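Long-range contacts in carbohydrate binding module (Ruminococcus flavefaciens, PDB 4V1K), which probably binds plant cell-wall carbohydrate as a module of the cellulosomal family 9 glycoside hydrolase Cel9A: residues A[28-33]-A[127-132]; A[42-47]-A[92-97]; A[59-64]-A[110-115]. All coordinates share one frame; numbering follows the deposited sequence.

In the fold
The module is built of two antiparallel sheets packed face to face, and the three contacts sample both sheets and the core between them. Contact 1 bridges the sheets, setting the end of strand 25-29 and the turn after it against strand 121-131. Contact 2 joins strand 41-49 to the outermost strand 87-93 in the four-stranded sheet, while contact 3 pairs strands 55-64 and 109-114 in the other. Their centres lie about 10 Å (contacts 1 and 2), about 13 Å (1 and 3) and about 11 Å (2 and 3) apart. Along the chain, contact 1 encloses the other two, whose segments alternate, so distant parts of the sequence interlock around one apolar core.

Contact 1 (A[28-33]-A[127-132]); sequences FSYKDF and VVLKLE
The ring of Phe33 lies against Leu129, whose CD1 sits 3.8 Å from the Phe33 ring centroid and only 17° off its normal. This CH-pi contact reaches the face off-centre, while Leu129 CG closes on Phe33 CE2 at 3.6 Å, and the two side chains cross at about a right angle. A second CH-pi contact is made by Val127, whose CG2 stands over one face of Phe28, 4.2 Å from the ring centroid and displaced toward the CE2 rim.

The remaining apolar contacts come at ring edges. Val127 CG1, anti to its own backbone N (chi1 -178°), lies in the plane of the Phe33 ring, 3.8 Å from Phe33 CZ. The two methyls of Val127 thus serve different rings, one at an edge and one over a face. Leu129 CD1 likewise meets the edge of Tyr30, 4.1 Å from Tyr30 CD1. This is the core of a beta-sandwich: 127-131 belongs to one sheet, Phe28 and Ser29 to the other, and Val127 and Leu129 point inward.

No hydrogen bond joins the two segments. Their closest approach involves a backbone oxygen: Val127 O lies at the edge of the Phe33 ring, near its plane, 3.5 Å from Phe33 CE2. The turn holding Phe33 is tied within itself, with Phe33 N bonded to Tyr30 O at 2.9 Å. Beyond the segments, Tyr30 OH hydrogen-bonds Thr63 OG1.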
loop_
_atom_site.group_PDB
_atom_site.type_symbol
_atom_site.label_atom_id
_atom_site.label_comp_id
_atom_site.label_asym_id
_atom_site.label_seq_id
_atom_site.Cartn_x
_atom_site.Cartn_y
_atom_site.Cartn_z
ATOM N N PHE A 28 -2.999 1.895 6.432
ATOM C CA PHE A 28 -2.307 1.128 7.468
ATOM C C PHE A 28 -1.308 2.019 8.182
ATOM O O PHE A 28 -0.482 2.684 7.548
ATOM C CB PHE A 28 -1.617 -0.098 6.886
ATOM C CG PHE A 28 -2.534 -0.979 6.109
ATOM C CD1 PHE A 28 -3.299 -1.946 6.772
ATOM C CD2 PHE A 28 -2.663 -0.835 4.732
ATOM C CE1 PHE A 28 -4.168 -2.754 6.071
ATOM C CE2 PHE A 28 -3.545 -1.644 4.040
ATOM C CZ PHE A 28 -4.287 -2.591 4.712
ATOM N N SER A 29 -1.424 2.087 9.506
ATOM C CA SER A 29 -0.534 2.910 10.305
ATOM C C SER A 29 0.884 2.312 10.320
ATOM O O SER A 29 1.061 1.111 10.567
ATOM C CB SER A 29 -1.056 3.050 11.763
ATOM O OG SER A 29 -2.375 3.606 11.837
ATOM N N TYR A 30 1.902 3.146 10.084
ATOM C CA TYR A 30 3.279 2.650 10.130
ATOM C C TYR A 30 3.639 2.042 11.505
ATOM O O TYR A 30 4.434 1.097 11.563
ATOM C CB TYR A 30 4.272 3.733 9.761
ATOM C CG TYR A 30 4.326 4.025 8.265
ATOM C CD1 TYR A 30 4.776 3.043 7.333
ATOM C CD2 TYR A 30 3.993 5.287 7.778
ATOM C CE1 TYR A 30 4.850 3.318 5.964
ATOM C CE2 TYR A 30 4.086 5.570 6.420
ATOM C CZ TYR A 30 4.511 4.600 5.514
ATOM O OH TYR A 30 4.621 4.889 4.150
ATOM N N LYS A 31 3.050 2.556 12.581
ATOM C CA LYS A 31 3.344 2.022 13.893
ATOM C C LYS A 31 2.991 0.517 14.022
ATOM O O LYS A 31 3.599 -0.205 14.844
ATOM C CB LYS A 31 2.671 2.854 14.993
ATOM C CG LYS A 31 1.169 2.784 15.020
ATOM C CD LYS A 31 0.606 3.451 16.266
ATOM C CE LYS A 31 -0.852 3.872 16.065
ATOM N NZ LYS A 31 -1.327 4.733 17.194
ATOM N N ASP A 32 2.060 0.030 13.185
ATOM C CA ASP A 32 1.680 -1.380 13.215
ATOM C C ASP A 32 2.814 -2.296 12.741
ATOM O O ASP A 32 2.839 -3.498 13.104
ATOM C CB ASP A 32 0.448 -1.670 12.368
ATOM C CG ASP A 32 -0.868 -1.062 12.944
ATOM O OD1 ASP A 32 -0.873 -0.365 13.956
ATOM O OD2 ASP A 32 -1.926 -1.319 12.332
ATOM N N PHE A 33 3.743 -1.737 11.957
ATOM C CA PHE A 33 4.880 -2.516 11.441
ATOM C C PHE A 33 6.051 -2.602 12.421
ATOM O O PHE A 33 6.821 -3.550 12.367
ATOM C CB PHE A 33 5.420 -1.898 10.152
ATOM C CG PHE A 33 4.473 -1.973 8.978
ATOM C CD1 PHE A 33 3.462 -1.018 8.815
ATOM C CD2 PHE A 33 4.597 -2.975 8.025
ATOM C CE1 PHE A 33 2.583 -1.081 7.745
ATOM C CE2 PHE A 33 3.751 -3.018 6.932
ATOM C CZ PHE A 33 2.736 -2.088 6.792
ATOM N N VAL A 127 0.861 -6.915 4.075
ATOM C CA VAL A 127 1.522 -5.732 3.544
ATOM C C VAL A 127 2.977 -5.819 4.027
ATOM O O VAL A 127 3.229 -6.066 5.211
ATOM C CB VAL A 127 0.854 -4.412 3.981
ATOM C CG1 VAL A 127 1.581 -3.232 3.335
ATOM C CG2 VAL A 127 -0.638 -4.412 3.646
ATOM N N VAL A 128 3.917 -5.640 3.093
ATOM C CA VAL A 128 5.349 -5.791 3.329
ATOM C C VAL A 128 6.091 -4.506 2.986
ATOM O O VAL A 128 5.884 -3.948 1.915
ATOM C CB VAL A 128 5.939 -6.960 2.502
ATOM C CG1 VAL A 128 7.404 -7.183 2.833
ATOM C CG2 VAL A 128 5.179 -8.247 2.793
ATOM N N LEU A 129 6.921 -4.042 3.918
ATOM C CA LEU A 129 7.850 -2.945 3.667
ATOM C C LEU A 129 9.242 -3.527 3.485
ATOM O O LEU A 129 9.727 -4.295 4.344
ATOM C CB LEU A 129 7.831 -1.949 4.830
ATOM C CG LEU A 129 6.496 -1.382 5.289
ATOM C CD1 LEU A 129 6.711 -0.412 6.472
ATOM C CD2 LEU A 129 5.774 -0.675 4.157
ATOM N N LYS A 130 9.872 -3.224 2.361
ATOM C CA LYS A 130 11.290 -3.560 2.131
ATOM C C LYS A 130 12.139 -2.302 2.350
ATOM O O LYS A 130 11.757 -1.217 1.941
ATOM C CB LYS A 130 11.481 -4.076 0.699
ATOM C CG LYS A 130 10.668 -5.334 0.351
ATOM C CD LYS A 130 11.044 -5.882 -1.025
ATOM C CE LYS A 130 10.339 -7.201 -1.320
ATOM N NZ LYS A 130 10.883 -7.898 -2.524
ATOM N N LEU A 131 13.291 -2.458 2.998
ATOM C CA LEU A 131 14.129 -1.341 3.381
ATOM C C LEU A 131 15.465 -1.313 2.655
ATOM O O LEU A 131 15.945 -2.350 2.207
ATOM C CB LEU A 131 14.438 -1.451 4.878
ATOM C CG LEU A 131 13.259 -1.700 5.795
ATOM C CD1 LEU A 131 13.715 -1.842 7.231
ATOM C CD2 LEU A 131 12.239 -0.587 5.665
ATOM N N GLU A 132 16.074 -0.130 2.682
ATOM C CA GLU A 132 17.351 0.188 2.063
ATOM C C GLU A 132 18.377 0.048 3.161
ATOM O O GLU A 132 18.981 -1.004 3.341
ATOM C CB GLU A 132 17.307 1.665 1.667
ATOM C CG GLU A 132 18.146 2.089 0.477
ATOM C CD GLU A 132 18.434 3.578 0.501
ATOM O OE1 GLU A 132 17.511 4.385 0.234
ATOM O OE2 GLU A 132 19.593 3.931 0.802
#

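Contact 2 (A[42-47]-A[92-97]); sequences TEVQVN and WKVPSD
Thr42 O is gripped from two quarters, by Val94 N at 2.9 Å and by a water that donates to it at 2.8 Å. The same water donates to Val94 O, closing a bridge where the antiparallel pairing of strands 41-49 and 87-93 gives out. The Val94 donor stands 45° out of the Thr42 carbonyl plane. On the other side of strand 41-49, Thr42 and Glu43 both face Lys130 in a classic beta bulge.

Farther in, Val44 and Trp92 form a hydrogen-bonded pair. Trp92 N gives a nearly straight bond to Val44 O (2.8 Å, 173° at the hydrogen), and Val44 N returns one to Trp92 O. Glu43 and Lys93 are the adjoining non-hydrogen-bonded pair, with Glu43 CA 3.3 Å from Trp92 O in a CA-H...O contact.

On the face shared by Val44 and Trp92, which looks into the sandwich, the Trp92 indole meets the Phe61 ring of the opposing sheet at a small interplanar angle. Val44 CG2, beside its own backbone N, reaches Trp92 CE3 obliquely at 4.0 Å. Val94 CG2 lies 3.8 Å above the indole plane, toward the rim, and 4.1 Å from Val44 CG2.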
loop_
_atom_site.group_PDB
_atom_site.type_symbol
_atom_site.label_atom_id
_atom_site.label_comp_id
_atom_site.label_asym_id
_atom_site.label_seq_id
_atom_site.Cartn_x
_atom_site.Cartn_y
_atom_site.Cartn_z
ATOM N N THR A 42 12.133 1.221 0.509
ATOM C CA THR A 42 12.418 1.153 -0.920
ATOM C C THR A 42 11.285 0.547 -1.737
ATOM O O THR A 42 11.147 0.836 -2.939
ATOM C CB THR A 42 13.698 0.334 -1.186
ATOM O OG1 THR A 42 13.640 -0.920 -0.496
ATOM C CG2 THR A 42 14.912 1.105 -0.715
ATOM N N GLU A 43 10.490 -0.306 -1.110
ATOM C CA GLU A 43 9.395 -0.966 -1.826
ATOM C C GLU A 43 8.267 -1.277 -0.842
ATOM O O GLU A 43 8.533 -1.620 0.335
ATOM C CB GLU A 43 9.961 -2.238 -2.497
ATOM C CG GLU A 43 9.115 -2.957 -3.503
ATOM C CD GLU A 43 9.926 -4.079 -4.195
ATOM O OE1 GLU A 43 11.027 -3.839 -4.739
ATOM O OE2 GLU A 43 9.480 -5.217 -4.184
ATOM N N VAL A 44 7.035 -1.230 -1.343
ATOM C CA VAL A 44 5.852 -1.716 -0.624
ATOM C C VAL A 44 5.180 -2.804 -1.458
ATOM O O VAL A 44 4.983 -2.620 -2.652
ATOM C CB VAL A 44 4.847 -0.586 -0.367
ATOM C CG1 VAL A 44 3.667 -1.077 0.458
ATOM C CG2 VAL A 44 5.506 0.563 0.353
ATOM N N GLN A 45 4.865 -3.933 -0.836
ATOM C CA GLN A 45 4.156 -5.022 -1.489
ATOM C C GLN A 45 2.856 -5.333 -0.747
ATOM O O GLN A 45 2.843 -5.417 0.488
ATOM C CB GLN A 45 5.010 -6.291 -1.547
ATOM C CG GLN A 45 6.245 -6.119 -2.402
ATOM C CD GLN A 45 7.001 -7.412 -2.634
ATOM O OE1 GLN A 45 7.029 -8.280 -1.768
ATOM N NE2 GLN A 45 7.631 -7.543 -3.816
ATOM N N VAL A 46 1.774 -5.461 -1.515
ATOM C CA VAL A 46 0.463 -5.819 -0.981
ATOM C C VAL A 46 0.095 -7.185 -1.594
ATOM O O VAL A 46 -0.066 -7.320 -2.816
ATOM C CB VAL A 46 -0.584 -4.753 -1.280
ATOM C CG1 VAL A 46 -1.941 -5.185 -0.727
ATOM C CG2 VAL A 46 -0.142 -3.400 -0.671
ATOM N N ASN A 47 -0.048 -8.185 -0.726
ATOM C CA ASN A 47 -0.385 -9.559 -1.128
ATOM C C ASN A 47 -1.872 -9.773 -0.959
ATOM O O ASN A 47 -2.408 -9.621 0.157
ATOM C CB ASN A 47 0.438 -10.562 -0.325
ATOM C CG ASN A 47 1.912 -10.402 -0.588
ATOM O OD1 ASN A 47 2.371 -10.618 -1.705
ATOM N ND2 ASN A 47 2.652 -9.984 0.415
ATOM N N TRP A 92 4.829 -1.533 -5.247
ATOM C CA TRP A 92 5.244 -0.138 -5.477
ATOM C C TRP A 92 6.722 0.068 -5.159
ATOM O O TRP A 92 7.139 -0.102 -4.031
ATOM C CB TRP A 92 4.402 0.789 -4.615
ATOM C CG TRP A 92 4.700 2.252 -4.770
ATOM C CD1 TRP A 92 5.025 2.901 -5.925
ATOM C CD2 TRP A 92 4.701 3.259 -3.739
ATOM N NE1 TRP A 92 5.218 4.230 -5.687
ATOM C CE2 TRP A 92 5.033 4.485 -4.362
ATOM C CE3 TRP A 92 4.444 3.244 -2.363
ATOM C CZ2 TRP A 92 5.114 5.691 -3.669
ATOM C CZ3 TRP A 92 4.527 4.463 -1.651
ATOM C CH2 TRP A 92 4.864 5.668 -2.315
ATOM N N LYS A 93 7.501 0.419 -6.178
ATOM C CA LYS A 93 8.901 0.802 -6.001
ATOM C C LYS A 93 8.911 2.291 -5.638
ATOM O O LYS A 93 8.494 3.148 -6.434
ATOM C CB LYS A 93 9.729 0.512 -7.278
ATOM C CG LYS A 93 9.653 -0.975 -7.669
ATOM C CD LYS A 93 10.597 -1.409 -8.757
ATOM C CE LYS A 93 10.582 -2.933 -8.839
ATOM N NZ LYS A 93 11.492 -3.460 -9.889
ATOM N N VAL A 94 9.306 2.580 -4.397
ATOM C CA VAL A 94 9.176 3.920 -3.850
ATOM C C VAL A 94 10.273 4.828 -4.414
ATOM O O VAL A 94 11.454 4.518 -4.277
ATOM C CB VAL A 94 9.237 3.896 -2.316
ATOM C CG1 VAL A 94 9.010 5.280 -1.758
ATOM C CG2 VAL A 94 8.183 2.936 -1.742
ATOM N N PRO A 95 9.899 5.967 -5.033
ATOM C CA PRO A 95 10.940 6.876 -5.504
ATOM C C PRO A 95 11.788 7.458 -4.365
ATOM O O PRO A 95 11.277 7.702 -3.274
ATOM C CB PRO A 95 10.154 8.009 -6.188
ATOM C CG PRO A 95 8.775 7.588 -6.313
ATOM C CD PRO A 95 8.549 6.478 -5.331
ATOM N N SER A 96 13.069 7.709 -4.652
ATOM C CA SER A 96 13.999 8.254 -3.658
ATOM C C SER A 96 13.488 9.539 -3.018
ATOM O O SER A 96 13.645 9.713 -1.809
ATOM C CB SER A 96 15.388 8.494 -4.273
ATOM O OG SER A 96 15.926 7.243 -4.655
ATOM N N ASP A 97 12.863 10.413 -3.811
ATOM C CA ASP A 97 12.364 11.699 -3.296
ATOM C C ASP A 97 11.159 11.555 -2.367
ATOM O O ASP A 97 10.901 12.414 -1.601
ATOM C CB ASP A 97 12.126 12.760 -4.395
ATOM C CG ASP A 97 10.982 12.425 -5.396
ATOM O OD1 ASP A 97 10.358 11.335 -5.329
ATOM O OD2 ASP A 97 10.724 13.281 -6.286
HETATM O O HOH W 1 12.973 1.826 -4.806
#

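Contact 3 (A[59-64]-A[110-115]); sequences GQFGTS and IKFGVW
Phe61 and Phe112 meet on the core face of two antiparallel strands, Phe61 CZ reaching Phe112 CD1 at 3.7 Å with the ring planes inclined at 52°. They form a non-hydrogen-bonded pair, and Phe61 CA makes a CA-H...O contact with Lys111 O. Beside them the pairing is regular: Gly62 N bonds Lys111 O, and Lys111 N bonds Gly62 O at 2.8 Å, both donors tilted from the carbonyl planes. The side chain of Ile110 turns back toward the partner strand, bringing CD1 within 3.4 Å of Gly62 O and to the edge of the Phe61 ring.

Toward Gly59 the pairing slackens. Gly113 N still bonds Gln60 O, although the angle at the hydrogen is 136°, whereas the return bond from Gln60 N to Gly113 O is long and weak. Here the partly exposed side chains of Gln60 and Trp115 take over. Trp115 NE1 donates to Gln60 OE1 at 3.0 Å, in both the indole plane and the amide plane and on a lone pair of OE1, with the two planes 86° apart. Gln60 NE2 is bonded to Gly76 O. One face of the indole rests on the backbone at Gly59 and Gln60, with Gly59 CA 3.8 Å from the centroid of the five-membered ring in a CH-pi contact.

Strand 55-64 lies between 109-114 and 73-83 in its sheet, and 109-114 pairs with 25-29 as well. Across the sandwich, Phe61 packs on Val44 and Val46, while Phe112 touches Val46 and Ile90 of the facing strands 41-49 and 87-93.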
loop_
_atom_site.group_PDB
_atom_site.type_symbol
_atom_site.label_atom_id
_atom_site.label_comp_id
_atom_site.label_asym_id
_atom_site.label_seq_id
_atom_site.Cartn_x
_atom_site.Cartn_y
_atom_site.Cartn_z
ATOM N N GLY A 59 -4.488 1.186 -9.634
ATOM C CA GLY A 59 -4.497 2.020 -8.425
ATOM C C GLY A 59 -3.189 2.747 -8.212
ATOM O O GLY A 59 -2.377 2.832 -9.100
ATOM N N GLN A 60 -3.031 3.319 -7.025
ATOM C CA GLN A 60 -1.883 4.143 -6.668
ATOM C C GLN A 60 -1.696 4.044 -5.176
ATOM O O GLN A 60 -2.670 3.827 -4.438
ATOM C CB GLN A 60 -2.149 5.635 -6.961
ATOM C CG GLN A 60 -1.858 6.093 -8.323
ATOM C CD GLN A 60 -2.220 7.518 -8.564
ATOM O OE1 GLN A 60 -3.361 7.800 -8.842
ATOM N NE2 GLN A 60 -1.239 8.417 -8.532
ATOM N N PHE A 61 -0.454 4.253 -4.743
ATOM C CA PHE A 61 -0.126 4.350 -3.315
ATOM C C PHE A 61 0.076 5.806 -2.903
ATOM O O PHE A 61 0.555 6.638 -3.681
ATOM C CB PHE A 61 1.140 3.560 -2.952
ATOM C CG PHE A 61 0.980 2.059 -3.038
ATOM C CD1 PHE A 61 0.835 1.418 -4.262
ATOM C CD2 PHE A 61 0.985 1.290 -1.902
ATOM C CE1 PHE A 61 0.705 0.042 -4.335
ATOM C CE2 PHE A 61 0.874 -0.085 -1.963
ATOM C CZ PHE A 61 0.727 -0.727 -3.193
ATOM N N GLY A 62 -0.289 6.094 -1.647
ATOM C CA GLY A 62 0.045 7.360 -1.020
ATOM C C GLY A 62 0.656 7.156 0.359
ATOM O O GLY A 62 0.491 6.098 0.970
ATOM N N THR A 63 1.326 8.182 0.858
ATOM C CA THR A 63 1.944 8.121 2.179
ATOM C C THR A 63 1.965 9.476 2.874
ATOM O O THR A 63 2.139 10.537 2.252
ATOM C CB THR A 63 3.387 7.549 2.096
ATOM O OG1 THR A 63 3.993 7.468 3.399
ATOM C CG2 THR A 63 4.263 8.412 1.180
ATOM N N SER A 64 1.837 9.420 4.206
ATOM C CA SER A 64 2.206 10.555 5.034
ATOM C C SER A 64 3.693 10.917 4.800
ATOM O O SER A 64 4.524 10.029 4.658
ATOM C CB SER A 64 2.014 10.236 6.527
ATOM O OG SER A 64 0.654 9.924 6.808
ATOM N N ILE A 110 0.646 4.444 5.428
ATOM C CA ILE A 110 0.714 4.052 4.042
ATOM C C ILE A 110 -0.706 3.746 3.578
ATOM O O ILE A 110 -1.485 3.086 4.297
ATOM C CB ILE A 110 1.698 2.844 3.833
ATOM C CG1 ILE A 110 1.831 2.464 2.358
ATOM C CG2 ILE A 110 1.267 1.601 4.629
ATOM C CD1 ILE A 110 2.578 3.461 1.527
ATOM N N LYS A 111 -1.056 4.238 2.391
ATOM C CA LYS A 111 -2.420 4.100 1.827
ATOM C C LYS A 111 -2.381 3.364 0.474
ATOM O O LYS A 111 -1.600 3.716 -0.418
ATOM C CB LYS A 111 -3.088 5.476 1.704
ATOM C CG LYS A 111 -3.234 6.194 3.043
ATOM C CD LYS A 111 -4.616 6.742 3.274
ATOM C CE LYS A 111 -4.669 7.544 4.546
ATOM N NZ LYS A 111 -5.947 7.276 5.253
ATOM N N PHE A 112 -3.209 2.328 0.368
ATOM C CA PHE A 112 -3.330 1.456 -0.815
ATOM C C PHE A 112 -4.613 1.840 -1.535
ATOM O O PHE A 112 -5.729 1.576 -1.055
ATOM C CB PHE A 112 -3.356 -0.004 -0.344
ATOM C CG PHE A 112 -3.680 -1.020 -1.411
ATOM C CD1 PHE A 112 -2.884 -1.149 -2.536
ATOM C CD2 PHE A 112 -4.740 -1.904 -1.237
ATOM C CE1 PHE A 112 -3.159 -2.131 -3.486
ATOM C CE2 PHE A 112 -5.027 -2.865 -2.186
ATOM C CZ PHE A 112 -4.232 -2.972 -3.299
ATOM N N GLY A 113 -4.452 2.525 -2.655
ATOM C CA GLY A 113 -5.577 3.012 -3.443
ATOM C C GLY A 113 -6.010 1.968 -4.471
ATOM O O GLY A 113 -5.176 1.424 -5.221
ATOM N N VAL A 114 -7.309 1.692 -4.513
ATOM C CA VAL A 114 -7.887 0.768 -5.485
ATOM C C VAL A 114 -8.847 1.537 -6.390
ATOM O O VAL A 114 -9.988 1.838 -6.006
ATOM C CB VAL A 114 -8.634 -0.423 -4.799
ATOM C CG1 VAL A 114 -9.072 -1.445 -5.850
ATOM C CG2 VAL A 114 -7.743 -1.108 -3.779
ATOM N N TRP A 115 -8.382 1.897 -7.580
ATOM C CA TRP A 115 -9.254 2.619 -8.525
ATOM C C TRP A 115 -10.181 1.668 -9.299
ATOM O O TRP A 115 -11.300 2.055 -9.678
ATOM C CB TRP A 115 -8.414 3.445 -9.502
ATOM C CG TRP A 115 -7.405 4.439 -8.944
ATOM C CD1 TRP A 115 -6.359 4.991 -9.660
ATOM C CD2 TRP A 115 -7.323 5.020 -7.625
ATOM N NE1 TRP A 115 -5.642 5.850 -8.882
ATOM C CE2 TRP A 115 -6.197 5.892 -7.632
ATOM C CE3 TRP A 115 -8.054 4.870 -6.426
ATOM C CZ2 TRP A 115 -5.817 6.653 -6.498
ATOM C CZ3 TRP A 115 -7.670 5.627 -5.311
ATOM C CH2 TRP A 115 -6.542 6.487 -5.357
#